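Local coordinates for protein 3-deoxy-d-manno-octulosonic-acid transferase (Acinetobacter baumannii, PDB 4BFC) that probably transfers Kdo from CMP-Kdo to a lipid A precursor in lipopolysaccharide assembly, this fragment being the C-terminal domain that binds CMP-Kdo, at residues 98-103 and 113-118; 48-53 and 74-79; 41-46 and 67-72. One frame throughout, in Å; residues are numbered along the deposited sequence.

Contact 1 (98-103 and 113-118)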
ATOM      1  N   THR A  98      -4.621 -26.307  -9.697  1.00 21.70           N
ATOM      2  CA  THR A  98      -5.045 -24.960  -9.230  1.00 22.69           C
ATOM      3  C   THR A  98      -6.161 -24.391 -10.110  1.00 23.63           C
ATOM      4  O   THR A  98      -6.015 -24.383 -11.349  1.00 26.59           O
ATOM      5  CB  THR A  98      -3.835 -24.013  -9.281  1.00 24.12           C
ATOM      6  OG1 THR A  98      -2.714 -24.598  -8.596  1.00 24.61           O
ATOM      7  CG2 THR A  98      -4.131 -22.566  -8.629  1.00 20.81           C
ATOM      8  N   HIS A  99      -7.276 -24.043  -9.489  1.00 21.45           N
ATOM      9  CA  HIS A  99      -8.423 -23.403 -10.124  1.00 22.77           C
ATOM     10  C   HIS A  99      -8.546 -21.999  -9.628  1.00 24.82           C
ATOM     11  O   HIS A  99      -8.032 -21.632  -8.521  1.00 23.33           O
ATOM     12  CB  HIS A  99      -9.668 -24.243  -9.905  1.00 26.08           C
ATOM     13  CG  HIS A  99      -9.520 -25.615 -10.493  1.00 26.38           C
ATOM     14  ND1 HIS A  99      -9.239 -25.826 -11.815  1.00 31.70           N
ATOM     15  CD2 HIS A  99      -9.478 -26.856  -9.879  1.00 26.44           C
ATOM     16  CE1 HIS A  99      -9.092 -27.167 -12.016  1.00 25.66           C
ATOM     17  NE2 HIS A  99      -9.231 -27.778 -10.839  1.00 30.72           N
ATOM     18  N   ARG A 100      -9.128 -21.152 -10.474  1.00 20.67           N
ATOM     19  CA  ARG A 100      -9.112 -19.669 -10.251  1.00 21.06           C
ATOM     20  C   ARG A 100     -10.481 -19.027 -10.207  1.00 19.22           C
ATOM     21  O   ARG A 100     -11.317 -19.223 -11.113  1.00 20.94           O
ATOM     22  CB  ARG A 100      -8.295 -18.956 -11.353  1.00 20.03           C
ATOM     23  CG  ARG A 100      -6.883 -19.445 -11.553  1.00 21.99           C
ATOM     24  CD  ARG A 100      -6.219 -18.681 -12.670  1.00 23.56           C
ATOM     25  NE  ARG A 100      -5.847 -17.359 -12.183  1.00 23.71           N
ATOM     26  CZ  ARG A 100      -4.818 -16.612 -12.674  1.00 23.63           C
ATOM     27  NH1 ARG A 100      -4.055 -17.031 -13.694  1.00 25.83           N
ATOM     28  NH2 ARG A 100      -4.508 -15.430 -12.091  1.00 24.20           N
ATOM     29  N   ARG A 101     -10.778 -18.280  -9.150  1.00 17.75           N
ATOM     30  CA  ARG A 101     -12.009 -17.550  -9.045  1.00 19.61           C
ATOM     31  C   ARG A 101     -12.148 -16.610 -10.264  1.00 21.35           C
ATOM     32  O   ARG A 101     -13.243 -16.462 -10.789  1.00 24.23           O
ATOM     33  CB  ARG A 101     -11.989 -16.706  -7.732  1.00 19.67           C
ATOM     34  CG  ARG A 101     -13.200 -15.843  -7.466  1.00 20.59           C
ATOM     35  CD  ARG A 101     -14.468 -16.687  -7.334  1.00 19.61           C
ATOM     36  NE  ARG A 101     -15.489 -15.955  -6.634  1.00 21.12           N
ATOM     37  CZ  ARG A 101     -16.701 -16.448  -6.403  1.00 21.22           C
ATOM     38  NH1 ARG A 101     -17.009 -17.638  -6.898  1.00 24.19           N
ATOM     39  NH2 ARG A 101     -17.578 -15.725  -5.722  1.00 23.67           N
ATOM     40  N   SER A 102     -11.045 -16.006 -10.698  1.00 21.53           N
ATOM     41  CA  SER A 102     -11.149 -15.031 -11.821  1.00 23.43           C
ATOM     42  C   SER A 102     -11.617 -15.623 -13.126  1.00 26.27           C
ATOM     43  O   SER A 102     -12.017 -14.850 -14.027  1.00 26.33           O
ATOM     44  CB  SER A 102      -9.819 -14.353 -12.073  1.00 21.16           C
ATOM     45  OG  SER A 102      -8.815 -15.192 -12.572  1.00 21.62           O
ATOM     46  N   MET A 103     -11.508 -16.954 -13.241  1.00 24.97           N
ATOM     47  CA  MET A 103     -11.963 -17.672 -14.448  0.50 26.19           C
ATOM     48  C   MET A 103     -13.322 -18.335 -14.249  1.00 24.67           C
ATOM     49  O   MET A 103     -13.752 -19.199 -15.059  1.00 26.41           O
ATOM     50  CB  MET A 103     -10.936 -18.696 -14.856  0.50 27.28           C
ATOM     51  CG  MET A 103      -9.580 -18.116 -15.176  0.50 27.25           C
ATOM     52  SD  MET A 103      -8.446 -19.436 -15.536  0.50 27.08           S
ATOM     53  CE  MET A 103      -9.308 -20.449 -16.763  0.50 29.75           C
ATOM     54  N   VAL A 113      -5.397 -26.461  -4.930  1.00 21.43           N
ATOM     55  CA  VAL A 113      -5.296 -25.039  -4.479  1.00 20.88           C
ATOM     56  C   VAL A 113      -6.396 -24.284  -5.229  1.00 20.71           C
ATOM     57  O   VAL A 113      -6.538 -24.434  -6.444  1.00 23.10           O
ATOM     58  CB  VAL A 113      -3.930 -24.419  -4.830  1.00 19.00           C
ATOM     59  CG1 VAL A 113      -3.863 -22.900  -4.450  1.00 19.97           C
ATOM     60  CG2 VAL A 113      -2.793 -25.190  -4.144  1.00 23.89           C
ATOM     61  N   TYR A 114      -7.166 -23.494  -4.510  1.00 19.72           N
ATOM     62  CA  TYR A 114      -8.068 -22.597  -5.141  1.00 19.09           C
ATOM     63  C   TYR A 114      -7.498 -21.200  -4.997  1.00 18.74           C
ATOM     64  O   TYR A 114      -7.420 -20.683  -3.872  1.00 21.10           O
ATOM     65  CB  TYR A 114      -9.415 -22.702  -4.439  1.00 20.40           C
ATOM     66  CG  TYR A 114     -10.489 -21.969  -5.183  1.00 20.88           C
ATOM     67  CD1 TYR A 114     -10.918 -22.396  -6.447  1.00 21.57           C
ATOM     68  CD2 TYR A 114     -11.056 -20.795  -4.639  1.00 20.34           C
ATOM     69  CE1 TYR A 114     -11.936 -21.697  -7.137  1.00 24.20           C
ATOM     70  CE2 TYR A 114     -12.086 -20.109  -5.282  1.00 18.58           C
ATOM     71  CZ  TYR A 114     -12.484 -20.551  -6.575  1.00 19.77           C
ATOM     72  OH  TYR A 114     -13.502 -19.849  -7.196  1.00 21.54           O
ATOM     73  N   LEU A 115      -7.078 -20.629  -6.126  1.00 18.79           N
ATOM     74  CA  LEU A 115      -6.606 -19.230  -6.092  1.00 18.79           C
ATOM     75  C   LEU A 115      -7.805 -18.287  -6.147  1.00 18.25           C
ATOM     76  O   LEU A 115      -8.543 -18.193  -7.184  1.00 19.02           O
ATOM     77  CB  LEU A 115      -5.653 -18.982  -7.209  1.00 17.39           C
ATOM     78  CG  LEU A 115      -5.101 -17.580  -7.362  1.00 18.17           C
ATOM     79  CD1 LEU A 115      -4.346 -17.103  -6.085  1.00 20.32           C
ATOM     80  CD2 LEU A 115      -4.136 -17.574  -8.557  1.00 19.59           C
ATOM     81  N   ALA A 116      -8.056 -17.618  -5.029  1.00 17.80           N
ATOM     82  CA  ALA A 116      -9.157 -16.688  -4.911  1.00 17.37           C
ATOM     83  C   ALA A 116      -8.749 -15.277  -5.381  1.00 17.08           C
ATOM     84  O   ALA A 116      -8.600 -14.297  -4.601  1.00 18.79           O
ATOM     85  CB  ALA A 116      -9.784 -16.717  -3.479  1.00 16.19           C
ATOM     86  N   ASP A 117      -8.522 -15.194  -6.667  1.00 18.37           N
ATOM     87  CA  ASP A 117      -7.956 -14.013  -7.343  1.00 17.96           C
ATOM     88  C   ASP A 117      -9.081 -13.078  -7.784  1.00 21.01           C
ATOM     89  O   ASP A 117      -9.266 -12.853  -9.027  1.00 26.36           O
ATOM     90  CB  ASP A 117      -6.985 -14.390  -8.464  1.00 18.67           C
ATOM     91  CG  ASP A 117      -7.591 -15.290  -9.563  1.00 20.51           C
ATOM     92  OD1 ASP A 117      -8.656 -15.906  -9.331  1.00 20.67           O
ATOM     93  OD2 ASP A 117      -7.001 -15.249 -10.654  1.00 21.60           O
ATOM     94  N   SER A 118      -9.727 -12.481  -6.791  1.00 24.29           N
ATOM     95  CA  SER A 118     -10.812 -11.528  -7.005  1.00 25.62           C
ATOM     96  C   SER A 118     -10.766 -10.434  -5.944  1.00 26.67           C
ATOM     97  O   SER A 118     -10.050 -10.533  -4.976  1.00 26.54           O
ATOM     98  CB  SER A 118     -12.117 -12.284  -6.908  1.00 24.24           C
ATOM     99  OG  SER A 118     -12.401 -12.686  -5.554  1.00 23.21           O
TER
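R100 and D117 meet at about a right angle where the parallel strands 98-100 and 113-115 end, at one margin of the Rossmann-like sheet of this glycosyltransferase domain. The arginine presents NE and NH2 side-on to a single oxygen: NE lies 2.8 Å from D117 OD2, near the guanidinium plane but 43° above that of the carboxylate. S102 OG takes the syn side of the same OD2 at 2.6 Å, while S102 N binds D117 OD1 at 2.8 Å. These four bonds fix the rotation of a buried carboxylate, which reaches the short 3-10 turn 101-102 because its CG sits between backbone N and carbonyl carbon (chi1 58°). R100 also turns to helix 84-93, with a salt bridge to D85 and a cation-pi contact with F88.

On the face that carries Y114, the phenol crosses R101 obliquely, its ring plane 67° from the guanidinium and its OH 3.3 Å from R101 CD. Both polar ends are engaged elsewhere, Y114 OH with the carbonyl of Q105 and the R101 guanidinium with E121. Between the backbones, L115 N donates to H99 O, and R101 N continues the pairing with L115 O at 3.0 Å.

Contact 2 (48-53 and 74-79). With SO4 (sulfate ion), chain B.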
ATOM      1  N   ALA A  48      -4.508 -16.202   3.838  1.00 16.48           N
ATOM      2  CA  ALA A  48      -5.274 -14.962   3.543  1.00 16.34           C
ATOM      3  C   ALA A  48      -4.403 -13.759   3.660  1.00 17.37           C
ATOM      4  O   ALA A  48      -3.575 -13.651   4.570  1.00 16.52           O
ATOM      5  CB  ALA A  48      -6.456 -14.852   4.499  1.00 18.30           C
ATOM      6  N   SER A  49      -4.610 -12.814   2.729  1.00 16.88           N
ATOM      7  CA  SER A  49      -3.798 -11.573   2.728  1.00 15.72           C
ATOM      8  C   SER A  49      -2.284 -11.820   2.704  1.00 16.41           C
ATOM      9  O   SER A  49      -1.513 -11.197   3.446  1.00 17.45           O
ATOM     10  CB  SER A  49      -4.197 -10.669   3.880  1.00 16.04           C
ATOM     11  OG  SER A  49      -5.554 -10.314   3.738  1.00 18.14           O
ATOM     12  N   THR A  50      -1.865 -12.723   1.839  1.00 14.88           N
ATOM     13  CA  THR A  50      -0.486 -13.163   1.778  1.00 17.36           C
ATOM     14  C   THR A  50       0.365 -12.199   0.968  1.00 17.88           C
ATOM     15  O   THR A  50      -0.104 -11.485   0.060  1.00 18.77           O
ATOM     16  CB  THR A  50      -0.348 -14.577   1.166  1.00 16.32           C
ATOM     17  OG1 THR A  50      -1.066 -14.639  -0.065  1.00 16.60           O
ATOM     18  CG2 THR A  50      -0.927 -15.632   2.157  1.00 21.74           C
ATOM     19  N   HIS A  51       1.648 -12.193   1.328  1.00 15.52           N
ATOM     20  CA  HIS A  51       2.763 -11.522   0.633  1.00 18.02           C
ATOM     21  C   HIS A  51       3.846 -12.510   0.287  1.00 18.65           C
ATOM     22  O   HIS A  51       3.957 -13.543   0.984  1.00 20.18           O
ATOM     23  CB  HIS A  51       3.418 -10.494   1.562  1.00 18.03           C
ATOM     24  CG  HIS A  51       2.522  -9.365   2.038  1.00 19.37           C
ATOM     25  ND1 HIS A  51       2.893  -8.067   1.940  1.00 23.21           N
ATOM     26  CD2 HIS A  51       1.258  -9.374   2.627  1.00 18.89           C
ATOM     27  CE1 HIS A  51       1.915  -7.300   2.515  1.00 21.40           C
ATOM     28  NE2 HIS A  51       0.933  -8.091   2.909  1.00 20.16           N
ATOM     29  N   ALA A  52       4.711 -12.183  -0.697  1.00 19.95           N
ATOM     30  CA  ALA A  52       5.892 -13.012  -1.008  1.00 21.38           C
ATOM     31  C   ALA A  52       6.788 -12.974   0.239  1.00 22.03           C
ATOM     32  O   ALA A  52       6.967 -11.912   0.849  1.00 21.88           O
ATOM     33  CB  ALA A  52       6.644 -12.465  -2.187  1.00 21.05           C
ATOM     34  N   PRO A  53       7.382 -14.102   0.634  1.00 22.37           N
ATOM     35  CA  PRO A  53       7.453 -15.453   0.010  1.00 21.48           C
ATOM     36  C   PRO A  53       6.489 -16.426   0.717  1.00 20.32           C
ATOM     37  O   PRO A  53       6.653 -17.661   0.649  1.00 21.28           O
ATOM     38  CB  PRO A  53       8.907 -15.849   0.314  1.00 23.02           C
ATOM     39  CG  PRO A  53       9.091 -15.340   1.677  1.00 26.37           C
ATOM     40  CD  PRO A  53       8.374 -13.988   1.726  1.00 23.27           C
ATOM     41  N   CYS A  74      -6.395 -26.038  -0.327  1.00 16.88           N
ATOM     42  CA  CYS A  74      -5.929 -24.705   0.215  1.00 16.92           C
ATOM     43  C   CYS A  74      -6.478 -23.582  -0.635  1.00 17.54           C
ATOM     44  O   CYS A  74      -6.183 -23.501  -1.801  1.00 19.65           O
ATOM     45  CB  CYS A  74      -4.448 -24.673   0.230  1.00 19.04           C
ATOM     46  SG  CYS A  74      -3.783 -23.148   0.866  1.00 21.62           S
ATOM     47  N   ILE A  75      -7.203 -22.682   0.013  1.00 18.08           N
ATOM     48  CA  ILE A  75      -7.620 -21.412  -0.629  1.00 18.54           C
ATOM     49  C   ILE A  75      -6.486 -20.388  -0.440  1.00 19.02           C
ATOM     50  O   ILE A  75      -6.022 -20.202   0.718  1.00 18.04           O
ATOM     51  CB  ILE A  75      -8.957 -20.908  -0.043  1.00 17.90           C
ATOM     52  CG1 ILE A  75     -10.091 -21.930  -0.305  1.00 20.99           C
ATOM     53  CG2 ILE A  75      -9.262 -19.479  -0.641  1.00 17.31           C
ATOM     54  CD1 ILE A  75     -11.470 -21.510   0.197  1.00 20.47           C
ATOM     55  N   VAL A  76      -6.061 -19.693  -1.506  1.00 17.35           N
ATOM     56  CA  VAL A  76      -4.958 -18.680  -1.418  1.00 16.45           C
ATOM     57  C   VAL A  76      -5.523 -17.306  -1.825  1.00 16.83           C
ATOM     58  O   VAL A  76      -6.105 -17.200  -2.895  1.00 19.77           O
ATOM     59  CB  VAL A  76      -3.775 -19.076  -2.345  1.00 17.86           C
ATOM     60  CG1 VAL A  76      -2.694 -18.033  -2.213  1.00 20.24           C
ATOM     61  CG2 VAL A  76      -3.222 -20.441  -1.877  1.00 21.60           C
ATOM     62  N   VAL A  77      -5.392 -16.316  -0.933  1.00 16.48           N
ATOM     63  CA  VAL A  77      -5.966 -14.981  -1.180  1.00 18.32           C
ATOM     64  C   VAL A  77      -4.813 -13.966  -1.077  1.00 17.84           C
ATOM     65  O   VAL A  77      -4.534 -13.423   0.007  1.00 19.62           O
ATOM     66  CB  VAL A  77      -7.109 -14.644  -0.196  1.00 18.04           C
ATOM     67  CG1 VAL A  77      -7.876 -13.406  -0.709  1.00 20.87           C
ATOM     68  CG2 VAL A  77      -7.996 -15.863   0.121  1.00 22.31           C
ATOM     69  N   PRO A  78      -4.078 -13.722  -2.142  1.00 17.53           N
ATOM     70  CA  PRO A  78      -2.916 -12.799  -2.027  1.00 16.25           C
ATOM     71  C   PRO A  78      -3.403 -11.356  -1.708  1.00 15.80           C
ATOM     72  O   PRO A  78      -4.572 -10.936  -2.078  1.00 17.86           O
ATOM     73  CB  PRO A  78      -2.308 -12.814  -3.455  1.00 16.58           C
ATOM     74  CG  PRO A  78      -2.725 -14.203  -3.903  1.00 18.39           C
ATOM     75  CD  PRO A  78      -4.160 -14.278  -3.516  1.00 17.92           C
ATOM     76  N   ARG A  79      -2.634 -10.626  -0.899  1.00 18.55           N
ATOM     77  CA  ARG A  79      -3.046  -9.277  -0.466  1.00 16.08           C
ATOM     78  C   ARG A  79      -3.163  -8.306  -1.630  1.00 17.30           C
ATOM     79  O   ARG A  79      -4.062  -7.464  -1.677  1.00 17.12           O
ATOM     80  CB  ARG A  79      -1.964  -8.785   0.525  1.00 16.14           C
ATOM     81  CG  ARG A  79      -2.210  -7.344   1.014  1.00 15.27           C
ATOM     82  CD  ARG A  79      -3.528  -7.239   1.765  1.00 15.18           C
ATOM     83  NE  ARG A  79      -3.712  -5.894   2.342  1.00 18.78           N
ATOM     84  CZ  ARG A  79      -4.801  -5.454   2.901  1.00 21.42           C
ATOM     85  NH1 ARG A  79      -5.879  -6.238   2.970  1.00 24.46           N
ATOM     86  NH2 ARG A  79      -4.765  -4.217   3.479  1.00 22.58           N
TER
HETATM   87  S   SO4 B 500      -0.172  -3.619   2.419  0.80 25.51           S
HETATM   88  O1  SO4 B 500      -0.313  -2.297   3.129  0.80 27.65           O
HETATM   89  O2  SO4 B 500       0.315  -4.614   3.413  0.80 26.50           O
HETATM   90  O3  SO4 B 500       0.817  -3.638   1.300  0.80 25.03           O
HETATM   91  O4  SO4 B 500      -1.524  -3.990   2.061  0.80 27.58           O
HETATM   92  O   HOH W   1      -6.592  -8.873   1.674  1.00 23.00           O
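The parallel pairing of A48 with V77 is a buried strand-to-strand contact that breaks into a beta bulge before T50 meets P78. It lies at the C-terminal ends of the two strands of the beta-alpha-beta unit 43-50, 54-68, 72-78, in a Rossmann-like sheet. S49, with positive phi and psi, is the extra residue that turns the corner. Beyond it T50 N makes only a weak bond to V77 O, whereas R79 N binds T50 O at 2.8 Å. T50 OG1 comes 3.3 Å from P78 CA and finds its polar partner in E55 of helix 54-68.

Past the bulge, H51 and R79 lie side by side and point the same way, their flat groups 19° apart. R79 CG does the touching, 3.7 Å from H51 NE2, a nitrogen hydrogen-bonded to H145. A sulfate, probably from the crystallisation liquor, accepts from R79 NE at O4 (2.9 Å, 174°) and also binds H80, while its O2 meets the ring edge of H51. Rossmann-like folds commonly bind nucleotides at such strand ends, so the anion may mark part of the CMP-Kdo pocket. A water joins the segments, 2.7 Å from S49 OG and accepting from R79 NH1 at 3.0 Å.

Contact 3 (41-46 and 67-72)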
ATOM      1  N   ASN A  41     -17.109 -32.864   2.607  1.00 29.80           N
ATOM      2  CA  ASN A  41     -16.018 -33.814   2.827  0.50 31.79           C
ATOM      3  C   ASN A  41     -14.666 -33.310   2.329  1.00 32.33           C
ATOM      4  O   ASN A  41     -13.805 -34.093   1.883  1.00 37.71           O
ATOM      5  CB  ASN A  41     -16.344 -35.193   2.225  0.50 34.41           C
ATOM      6  CG  ASN A  41     -17.700 -35.709   2.656  0.50 35.12           C
ATOM      7  OD1 ASN A  41     -17.929 -36.011   3.828  0.50 38.15           O
ATOM      8  ND2 ASN A  41     -18.615 -35.800   1.703  0.50 34.12           N
ATOM      9  N   ARG A  42     -14.463 -31.988   2.387  1.00 23.59           N
ATOM     10  CA  ARG A  42     -13.158 -31.442   2.145  1.00 24.15           C
ATOM     11  C   ARG A  42     -12.751 -30.758   3.464  1.00 20.37           C
ATOM     12  O   ARG A  42     -13.641 -30.385   4.304  1.00 23.57           O
ATOM     13  CB  ARG A  42     -13.191 -30.350   1.051  1.00 22.12           C
ATOM     14  CG  ARG A  42     -13.679 -30.821  -0.325  1.00 25.94           C
ATOM     15  CD  ARG A  42     -12.791 -31.944  -0.832  1.00 23.45           C
ATOM     16  NE  ARG A  42     -11.402 -31.624  -1.202  1.00 25.27           N
ATOM     17  CZ  ARG A  42     -11.004 -31.117  -2.363  1.00 23.40           C
ATOM     18  NH1 ARG A  42     -11.916 -30.828  -3.319  1.00 23.53           N
ATOM     19  NH2 ARG A  42      -9.710 -30.992  -2.593  1.00 22.36           N
ATOM     20  N   GLN A  43     -11.450 -30.688   3.662  1.00 19.96           N
ATOM     21  CA  GLN A  43     -10.893 -29.853   4.754  0.70 18.16           C
ATOM     22  C   GLN A  43     -10.257 -28.626   4.095  1.00 19.11           C
ATOM     23  O   GLN A  43      -9.243 -28.736   3.411  1.00 20.25           O
ATOM     24  CB  GLN A  43      -9.863 -30.597   5.563  0.70 23.64           C
ATOM     25  CG  GLN A  43     -10.480 -31.698   6.369  0.70 22.46           C
ATOM     26  CD  GLN A  43      -9.417 -32.537   7.057  0.70 28.01           C
ATOM     27  OE1 GLN A  43      -8.396 -32.914   6.465  0.70 26.62           O
ATOM     28  NE2 GLN A  43      -9.635 -32.788   8.329  0.70 26.93           N
ATOM     29  N   VAL A  44     -10.911 -27.473   4.337  1.00 21.14           N
ATOM     30  CA  VAL A  44     -10.500 -26.217   3.664  1.00 18.57           C
ATOM     31  C   VAL A  44      -9.560 -25.410   4.574  1.00 18.06           C
ATOM     32  O   VAL A  44      -9.970 -25.044   5.719  1.00 19.08           O
ATOM     33  CB  VAL A  44     -11.718 -25.350   3.364  1.00 20.09           C
ATOM     34  CG1 VAL A  44     -11.272 -24.049   2.665  1.00 18.35           C
ATOM     35  CG2 VAL A  44     -12.634 -26.177   2.427  1.00 21.54           C
ATOM     36  N   VAL A  45      -8.337 -25.219   4.082  1.00 16.76           N
ATOM     37  CA  VAL A  45      -7.313 -24.425   4.807  1.00 18.33           C
ATOM     38  C   VAL A  45      -7.060 -23.169   3.968  1.00 17.24           C
ATOM     39  O   VAL A  45      -6.865 -23.304   2.738  1.00 20.27           O
ATOM     40  CB  VAL A  45      -6.032 -25.261   5.093  1.00 20.65           C
ATOM     41  CG1 VAL A  45      -6.439 -26.583   5.778  1.00 23.29           C
ATOM     42  CG2 VAL A  45      -5.171 -25.601   3.875  1.00 22.40           C
ATOM     43  N   THR A  46      -6.978 -22.018   4.638  1.00 17.79           N
ATOM     44  CA  THR A  46      -6.889 -20.777   3.829  1.00 18.52           C
ATOM     45  C   THR A  46      -5.660 -19.936   4.198  1.00 17.38           C
ATOM     46  O   THR A  46      -5.408 -19.699   5.438  1.00 18.75           O
ATOM     47  CB  THR A  46      -8.202 -20.030   4.056  1.00 18.83           C
ATOM     48  OG1 THR A  46      -9.247 -20.767   3.431  1.00 20.77           O
ATOM     49  CG2 THR A  46      -8.222 -18.580   3.453  1.00 20.70           C
ATOM     50  N   ASN A  67      -0.975 -33.673  -1.909  1.00 28.13           N
ATOM     51  CA  ASN A  67      -0.775 -34.861  -2.812  1.00 29.07           C
ATOM     52  C   ASN A  67      -1.261 -36.172  -2.173  1.00 32.98           C
ATOM     53  O   ASN A  67      -1.924 -37.017  -2.850  1.00 34.24           O
ATOM     54  CB  ASN A  67       0.699 -35.015  -3.241  1.00 29.81           C
ATOM     55  CG  ASN A  67       1.206 -33.859  -4.105  1.00 30.89           C
ATOM     56  OD1 ASN A  67       0.469 -33.313  -4.863  1.00 30.35           O
ATOM     57  ND2 ASN A  67       2.463 -33.495  -3.959  1.00 33.41           N
ATOM     58  N   SER A  68      -1.001 -36.352  -0.874  1.00 31.69           N
ATOM     59  CA  SER A  68      -1.374 -37.611  -0.214  1.00 32.40           C
ATOM     60  C   SER A  68      -2.817 -37.715   0.296  1.00 34.07           C
ATOM     61  O   SER A  68      -3.390 -38.802   0.358  1.00 38.59           O
ATOM     62  CB  SER A  68      -0.323 -37.995   0.850  1.00 32.42           C
ATOM     63  OG  SER A  68      -0.561 -37.327   2.077  1.00 37.10           O
ATOM     64  N   ASP A  69      -3.434 -36.572   0.612  1.00 27.88           N
ATOM     65  CA  ASP A  69      -4.746 -36.501   1.187  1.00 26.57           C
ATOM     66  C   ASP A  69      -5.558 -35.545   0.334  1.00 33.84           C
ATOM     67  O   ASP A  69      -5.487 -34.325   0.560  1.00 29.41           O
ATOM     68  CB  ASP A  69      -4.642 -36.015   2.660  1.00 27.87           C
ATOM     69  CG  ASP A  69      -5.975 -35.991   3.361  1.00 30.83           C
ATOM     70  OD1 ASP A  69      -7.023 -36.262   2.724  1.00 31.16           O
ATOM     71  OD2 ASP A  69      -5.983 -35.701   4.584  1.00 39.48           O
ATOM     72  N   ARG A  70      -6.319 -36.097  -0.628  1.00 31.28           N
ATOM     73  CA  ARG A  70      -7.161 -35.356  -1.599  0.50 32.06           C
ATOM     74  C   ARG A  70      -8.335 -34.635  -0.959  1.00 30.37           C
ATOM     75  O   ARG A  70      -9.055 -33.836  -1.625  1.00 34.77           O
ATOM     76  CB  ARG A  70      -7.715 -36.297  -2.696  0.50 30.34           C
ATOM     77  CG  ARG A  70      -6.683 -36.819  -3.686  0.50 32.54           C
ATOM     78  CD  ARG A  70      -5.558 -35.833  -3.945  0.50 31.76           C
ATOM     79  NE  ARG A  70      -5.971 -34.773  -4.868  0.50 33.24           N
ATOM     80  CZ  ARG A  70      -5.649 -34.723  -6.156  0.50 28.88           C
ATOM     81  NH1 ARG A  70      -4.890 -35.684  -6.684  0.50 32.82           N
ATOM     82  NH2 ARG A  70      -6.083 -33.719  -6.918  0.50 22.32           N
ATOM     83  N   LYS A  71      -8.575 -34.902   0.319  1.00 28.64           N
ATOM     84  CA  LYS A  71      -9.645 -34.213   1.036  1.00 27.95           C
ATOM     85  C   LYS A  71      -9.223 -32.729   1.251  1.00 23.61           C
ATOM     86  O   LYS A  71     -10.071 -31.857   1.380  1.00 24.83           O
ATOM     87  CB  LYS A  71      -9.932 -34.797   2.421  1.00 35.64           C
ATOM     88  CG  LYS A  71     -11.046 -35.845   2.509  1.00 43.00           C
ATOM     89  CD  LYS A  71     -11.189 -36.363   3.952  1.00 43.63           C
ATOM     90  CE  LYS A  71     -11.593 -35.292   4.983  1.00 46.08           C
ATOM     91  NZ  LYS A  71     -12.987 -35.447   5.525  1.00 45.94           N
ATOM     92  N   LEU A  72      -7.932 -32.513   1.415  1.00 22.94           N
ATOM     93  CA  LEU A  72      -7.476 -31.138   1.819  1.00 22.06           C
ATOM     94  C   LEU A  72      -7.597 -30.254   0.576  1.00 24.44           C
ATOM     95  O   LEU A  72      -7.364 -30.710  -0.544  1.00 22.04           O
ATOM     96  CB  LEU A  72      -5.985 -31.167   2.222  1.00 24.54           C
ATOM     97  CG  LEU A  72      -5.656 -31.701   3.606  1.00 25.38           C
ATOM     98  CD1 LEU A  72      -4.160 -31.877   3.705  1.00 27.04           C
ATOM     99  CD2 LEU A  72      -6.092 -30.675   4.651  1.00 26.65           C
TER
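In the conformer described here, Q43 OE1 comes within 4.1 Å of D69 OD2, a loose approach of two oxygens where the chain leaves helix 54-68; D69 is the first residue of 67-72 to come near the strand. The two side chains cross at about a right angle, and their carboxylate and amide planes are 46° apart. The other oxygen works within the segment: D69 OD1 accepts from K71 N at 3.2 Å in an Asx turn, and D69 O accepts from L72 N to close a type I beta turn. R70 occupies the bend of that turn and, in one of its two conformers, makes a weak bond to the loop carbonyl of S110.

K71 supplies an acceptor shared by two donors. Its carbonyl oxygen takes Q43 N at 2.9 Å and R42 NE at 2.9 Å, from opposite faces of the carbonyl plane, the arginine standing 63° above it. This is how a beta-alpha-beta unit returns to its sheet: helix 54-68 ends, the chain turns, and strand 72-78 starts parallel to strand 43-50. The side chain of K71 lies along the outer side of the join, with CG 3.3 Å from N41 O and CE near Q43 CG.

With L72 the pairing becomes a parallel beta bridge to Q43. R42 curls back, bent at chi2 (-59°) and again at chi3, and NH2 binds L72 O at 3.1 Å, so that one guanidinium holds two successive carbonyls. The same NH2 also binds the carbonyl of T111, and NH1 that of H108, linking the turn to a neighbouring loop. The leucine side chain leans the other way, CD2 lying 3.7 Å from Q43 OE1. L72 CD2 also approaches V45 CG1 at 4.3 Å, and both side chains touch L196 of helix 185-197.

From the N terminus, the chain enters contact 3 at the start of strand 43-50 and contact 2 at its end, then passes through helix 54-68. Residues 67-72 close contact 3 before 74-79 close contact 2, so the two loops cross and share that helix; together they join both ends of the same beta-alpha-beta unit, and the centres of the two contacts lie about 17 Å apart. Contact 1 opens later, in series, and closes a short connection without helix or strand, adding strands 113-115 and 98-100 to the sheet. Strand 72-78 lies between: I75 N probably bonds to V45 O of contact 3, and C74 O probably accepts from Y114 N of contact 1.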